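Local coordinates for dual specificity phosphatase 28 (Homo sapiens, PDB 5Y15), which has the fold of a dual-specificity protein phosphatase but atypically low activity, cleaving a synthetic aryl phosphate in vitro while barely dephosphorylating phosphotyrosine, at residues V66-N71 with C107-A112; C120-K125 with A133-Y138. The protein carries 2 engineered substitutions. All blocks are in the same frame, centred on the assembly; numbering follows the deposited sequence.

Contact 1. Residues V66-N71 with C107-A112; sequences VTLCVN and CAAMEA
L68 and V70 meet M110 from a strand that ends at N71, where ND2 is gripped by two hydrogen bonds, to Q76 O and E86 OE2, and OD1 is bonded to S73 OG. Across the contact the side chains meet by apolar contact alone, and one methyl also lies against the helix backbone: L68 CD2 is 3.7 Å from A109 O and 3.8 Å from M110 CA. L68 points toward the helix, and with CG anti to the backbone N (chi1 172°) its CD2 comes to rest there. A109, with no more than a methyl, leaves L68 CD2 room against the backbone; A109 CB lies 4.3 Å from it. V70 offers CG2, 3.7 Å from M110 CG, and the two side chains cross at about a right angle. Beyond CG the M110 chain bends at chi3 (68°), and this unbranched, flexible side chain also touches C120 and V122 on the next strand and V134 and Y138 on helix 130-142. A109 packs in addition on A109 of the second subunit. Helix and strand run nearly antiparallel, 167° between segments whose axes approach to 9.1 Å. Helix 100-115 links parallel strands 85-88 and 119-123 in a beta-alpha-beta crossover and lies over the strand between them, as in the alpha/beta fold of protein tyrosine phosphatases.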
loop_
_atom_site.group_PDB
_atom_site.type_symbol
_atom_site.label_atom_id
_atom_site.label_comp_id
_atom_site.label_asym_id
_atom_site.label_seq_id
_atom_site.Cartn_x
_atom_site.Cartn_y
_atom_site.Cartn_z
ATOM N N VAL A 66 2.391 4.937 -14.012
ATOM C CA VAL A 66 1.939 4.807 -12.640
ATOM C C VAL A 66 1.843 3.331 -12.312
ATOM O O VAL A 66 1.176 2.562 -13.010
ATOM C CB VAL A 66 0.604 5.535 -12.441
ATOM C CG1 VAL A 66 -0.026 5.138 -11.113
ATOM C CG2 VAL A 66 0.842 7.042 -12.465
ATOM N N THR A 67 2.533 2.921 -11.259
ATOM C CA THR A 67 2.527 1.540 -10.828
ATOM C C THR A 67 1.883 1.377 -9.465
ATOM O O THR A 67 1.777 0.244 -8.979
ATOM C CB THR A 67 3.957 0.989 -10.782
ATOM O OG1 THR A 67 4.717 1.784 -9.882
ATOM C CG2 THR A 67 4.608 1.073 -12.160
ATOM N N LEU A 68 1.453 2.471 -8.834
ATOM C CA LEU A 68 0.766 2.378 -7.554
ATOM C C LEU A 68 -0.239 3.508 -7.470
ATOM O O LEU A 68 0.130 4.662 -7.692
ATOM C CB LEU A 68 1.748 2.469 -6.378
ATOM C CG LEU A 68 1.140 2.568 -4.976
ATOM C CD1 LEU A 68 0.584 1.229 -4.554
ATOM C CD2 LEU A 68 2.138 3.088 -3.939
ATOM N N CYS A 69 -1.496 3.173 -7.172
ATOM C CA CYS A 69 -2.541 4.157 -6.904
ATOM C C CYS A 69 -2.800 4.193 -5.407
ATOM O O CYS A 69 -3.057 3.151 -4.795
ATOM C CB CYS A 69 -3.844 3.805 -7.641
ATOM S SG CYS A 69 -3.657 3.838 -9.432
ATOM N N VAL A 70 -2.779 5.383 -4.828
ATOM C CA VAL A 70 -3.069 5.558 -3.414
ATOM C C VAL A 70 -4.429 6.219 -3.343
ATOM O O VAL A 70 -4.563 7.412 -3.648
ATOM C CB VAL A 70 -2.006 6.396 -2.690
ATOM C CG1 VAL A 70 -2.341 6.499 -1.184
ATOM C CG2 VAL A 70 -0.594 5.810 -2.907
ATOM N N ASN A 71 -5.426 5.448 -2.915
ATOM C CA ASN A 71 -6.825 5.875 -2.846
ATOM C C ASN A 71 -7.037 6.319 -1.411
ATOM O O ASN A 71 -7.167 5.487 -0.517
ATOM C CB ASN A 71 -7.723 4.702 -3.244
ATOM C CG ASN A 71 -9.234 5.029 -3.258
ATOM O OD1 ASN A 71 -9.700 6.057 -2.759
ATOM N ND2 ASN A 71 -10.000 4.105 -3.813
ATOM N N CYS A 107 3.570 6.323 2.849
ATOM C CA CYS A 107 4.760 6.914 2.238
ATOM C C CYS A 107 5.800 5.863 1.886
ATOM O O CYS A 107 6.489 5.987 0.866
ATOM C CB CYS A 107 5.360 7.948 3.176
ATOM S SG CYS A 107 4.324 9.418 3.313
ATOM N N ALA A 108 5.949 4.823 2.714
ATOM C CA ALA A 108 6.937 3.805 2.360
ATOM C C ALA A 108 6.500 2.994 1.152
ATOM O O ALA A 108 7.325 2.634 0.311
ATOM C CB ALA A 108 7.227 2.893 3.547
ATOM N N ALA A 109 5.210 2.691 1.027
ATOM C CA ALA A 109 4.764 2.007 -0.181
ATOM C C ALA A 109 5.000 2.875 -1.405
ATOM O O ALA A 109 5.410 2.380 -2.470
ATOM C CB ALA A 109 3.277 1.626 -0.070
ATOM N N MET A 110 4.715 4.176 -1.280
ATOM C CA MET A 110 4.929 5.076 -2.409
ATOM C C MET A 110 6.406 5.111 -2.802
ATOM O O MET A 110 6.751 5.008 -3.994
ATOM C CB MET A 110 4.409 6.474 -2.058
ATOM C CG MET A 110 2.851 6.553 -1.924
ATOM S SD MET A 110 2.384 8.118 -1.137
ATOM C CE MET A 110 2.862 9.229 -2.453
ATOM N N GLU A 111 7.294 5.232 -1.799
ATOM C CA GLU A 111 8.731 5.294 -2.078
ATOM C C GLU A 111 9.214 4.016 -2.734
ATOM O O GLU A 111 9.995 4.062 -3.686
ATOM C CB GLU A 111 9.520 5.562 -0.795
ATOM C CG GLU A 111 11.028 5.534 -0.975
ATOM C CD GLU A 111 11.566 6.734 -1.762
ATOM O OE1 GLU A 111 10.769 7.602 -2.197
ATOM O OE2 GLU A 111 12.803 6.820 -1.942
ATOM N N ALA A 112 8.736 2.860 -2.263
ATOM C CA ALA A 112 9.129 1.611 -2.903
ATOM C C ALA A 112 8.704 1.588 -4.362
ATOM O O ALA A 112 9.443 1.093 -5.220
ATOM C CB ALA A 112 8.534 0.416 -2.160
#

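Contact 2. Residues C120-K125 with A133-Y138; sequences CLVYSK and AVCTAY. Engineered in segment 120-125: S124 (natural residue Cys).
V122 straddles two successive helix residues, V134 and C135, and the interactions divide into aliphatic contact, contact with sulfur, and polar bonds made beside the interface. The aliphatic part belongs to one methyl. V122 CG1 lies 3.8 Å from V134 CB and 3.9 Å from V134 CG1, the two branched side chains meeting at a slant. V122 points toward the helix with CG1 anti to the backbone N (chi1 180°), which directs this methyl at V134. Beta-branched valine suits both places: it is compact, and few torsions need to be frozen when it is buried.

C135 SG meets V122 at CB and at the second methyl, CG2, 3.6 Å from the first and 3.8 Å from the other. A thiol is small and polarisable, and here it behaves as an apolar filler; C135 also touches V154, so its side chain reaches both strand 119-123 and helix 147-157.

Polar bonding involves the strand backbone, where V122 pairs with F48, and the loop beyond it. There stands S124, an engineered residue where the natural sequence has the cysteine inferred to form the phosphocysteine intermediate. Its OG is hydrogen-bonded to S131 OG and weakly to G127 N, and a phosphate ion, probably from the crystallisation liquor, lies close by. S124 and G127 lie in the phosphate-binding loop that joins strand 119-123 to helix 130-142, while S131 is in the first turn of that helix. The chemistry is thus divided: burial and dispersion among V122, V134 and C135 join strand to helix, and the hydrogen bonds of S124 gather in the polar loop beside them.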
loop_
_atom_site.group_PDB
_atom_site.type_symbol
_atom_site.label_atom_id
_atom_site.label_comp_id
_atom_site.label_asym_id
_atom_site.label_seq_id
_atom_site.Cartn_x
_atom_site.Cartn_y
_atom_site.Cartn_z
ATOM N N CYS A 120 3.631 7.074 -8.676
ATOM C CA CYS A 120 2.470 6.925 -7.821
ATOM C C CYS A 120 1.433 7.943 -8.225
ATOM O O CYS A 120 1.757 9.078 -8.584
ATOM C CB CYS A 120 2.775 7.156 -6.340
ATOM S SG CYS A 120 4.066 6.140 -5.655
ATOM N N LEU A 121 0.176 7.529 -8.111
ATOM C CA LEU A 121 -0.952 8.431 -8.221
ATOM C C LEU A 121 -1.606 8.430 -6.850
ATOM O O LEU A 121 -1.969 7.368 -6.339
ATOM C CB LEU A 121 -1.936 7.970 -9.303
ATOM C CG LEU A 121 -3.330 8.526 -9.070
ATOM C CD1 LEU A 121 -3.338 10.016 -9.400
ATOM C CD2 LEU A 121 -4.434 7.745 -9.818
ATOM N N VAL A 122 -1.693 9.597 -6.233
ATOM C CA VAL A 122 -2.397 9.792 -4.972
ATOM C C VAL A 122 -3.680 10.517 -5.329
ATOM O O VAL A 122 -3.631 11.582 -5.955
ATOM C CB VAL A 122 -1.578 10.628 -3.975
ATOM C CG1 VAL A 122 -2.324 10.816 -2.685
ATOM C CG2 VAL A 122 -0.209 9.995 -3.698
ATOM N N TYR A 123 -4.830 9.962 -4.948
ATOM C CA TYR A 123 -6.066 10.632 -5.314
ATOM C C TYR A 123 -7.103 10.549 -4.209
ATOM O O TYR A 123 -7.121 9.620 -3.400
ATOM C CB TYR A 123 -6.630 10.085 -6.617
ATOM C CG TYR A 123 -7.250 8.714 -6.550
ATOM C CD1 TYR A 123 -6.469 7.578 -6.683
ATOM C CD2 TYR A 123 -8.627 8.560 -6.413
ATOM C CE1 TYR A 123 -7.032 6.318 -6.637
ATOM C CE2 TYR A 123 -9.204 7.309 -6.377
ATOM C CZ TYR A 123 -8.399 6.186 -6.492
ATOM O OH TYR A 123 -8.963 4.924 -6.461
ATOM N N SER A 124 -7.967 11.552 -4.195
ATOM C CA SER A 124 -9.101 11.610 -3.296
ATOM C C SER A 124 -10.269 12.090 -4.139
ATOM O O SER A 124 -10.125 12.323 -5.344
ATOM C CB SER A 124 -8.835 12.518 -2.086
ATOM O OG SER A 124 -8.587 13.854 -2.495
ATOM N N LYS A 125 -11.452 12.161 -3.540
ATOM C CA LYS A 125 -12.625 12.533 -4.326
ATOM C C LYS A 125 -12.414 13.869 -5.032
ATOM O O LYS A 125 -12.385 13.943 -6.266
ATOM C CB LYS A 125 -13.863 12.572 -3.439
ATOM C CG LYS A 125 -15.171 12.785 -4.196
ATOM C CD LYS A 125 -16.278 12.992 -3.177
ATOM C CE LYS A 125 -17.404 13.824 -3.737
ATOM N NZ LYS A 125 -18.378 14.067 -2.654
ATOM N N ALA A 133 -2.730 16.081 1.324
ATOM C CA ALA A 133 -2.027 15.809 2.570
ATOM C C ALA A 133 -1.052 14.654 2.402
ATOM O O ALA A 133 0.091 14.736 2.858
ATOM C CB ALA A 133 -3.023 15.503 3.688
ATOM N N VAL A 134 -1.476 13.575 1.734
ATOM C CA VAL A 134 -0.568 12.437 1.547
ATOM C C VAL A 134 0.613 12.821 0.651
ATOM O O VAL A 134 1.764 12.442 0.917
ATOM C CB VAL A 134 -1.332 11.222 0.991
ATOM C CG1 VAL A 134 -0.357 10.130 0.584
ATOM C CG2 VAL A 134 -2.321 10.680 2.035
ATOM N N CYS A 135 0.355 13.572 -0.429
ATOM C CA CYS A 135 1.470 14.028 -1.270
ATOM C C CYS A 135 2.454 14.875 -0.467
ATOM O O CYS A 135 3.680 14.710 -0.572
ATOM C CB CYS A 135 0.939 14.822 -2.466
ATOM S SG CYS A 135 0.289 13.748 -3.734
ATOM N N THR A 136 1.932 15.784 0.353
ATOM C CA THR A 136 2.796 16.618 1.170
ATOM C C THR A 136 3.658 15.779 2.107
ATOM O O THR A 136 4.893 15.950 2.178
ATOM C CB THR A 136 1.924 17.581 1.962
ATOM O OG1 THR A 136 1.122 18.319 1.043
ATOM C CG2 THR A 136 2.757 18.528 2.783
ATOM N N ALA A 137 3.022 14.863 2.842
ATOM C CA ALA A 137 3.766 14.010 3.761
ATOM C C ALA A 137 4.812 13.181 3.020
ATOM O O ALA A 137 5.902 12.909 3.550
ATOM C CB ALA A 137 2.792 13.129 4.554
ATOM N N TYR A 138 4.492 12.732 1.810
ATOM C CA TYR A 138 5.464 11.948 1.067
ATOM C C TYR A 138 6.689 12.794 0.742
ATOM O O TYR A 138 7.832 12.334 0.883
ATOM C CB TYR A 138 4.850 11.366 -0.212
ATOM C CG TYR A 138 5.904 10.719 -1.084
ATOM C CD1 TYR A 138 6.362 9.436 -0.814
ATOM C CD2 TYR A 138 6.501 11.420 -2.127
ATOM C CE1 TYR A 138 7.346 8.849 -1.588
ATOM C CE2 TYR A 138 7.512 10.844 -2.899
ATOM C CZ TYR A 138 7.929 9.569 -2.620
ATOM O OH TYR A 138 8.916 9.000 -3.390
#

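How the contacts relate
Followed from the N terminus, the chain runs along strand 66-71, passes through strand 85-88 and returns in helix 100-115, where contact 1 closes a loop of 35 intervening residues. It then enters strand 119-123, and contact 2 closes a much tighter loop of seven residues at helix 130-142. The two closures are in series, neither nested nor crossed. They are joined side by side in the sheet: strands 66-71 and 119-123 are neighbours, with V70 N 2.6 Å from L121 O in a probable hydrogen bond. The helices are joined too, by a probable hydrogen bond of 2.6 Å between E111 OE1 and Y138 OH. The two contacts are thus tied together at both strand and helix level.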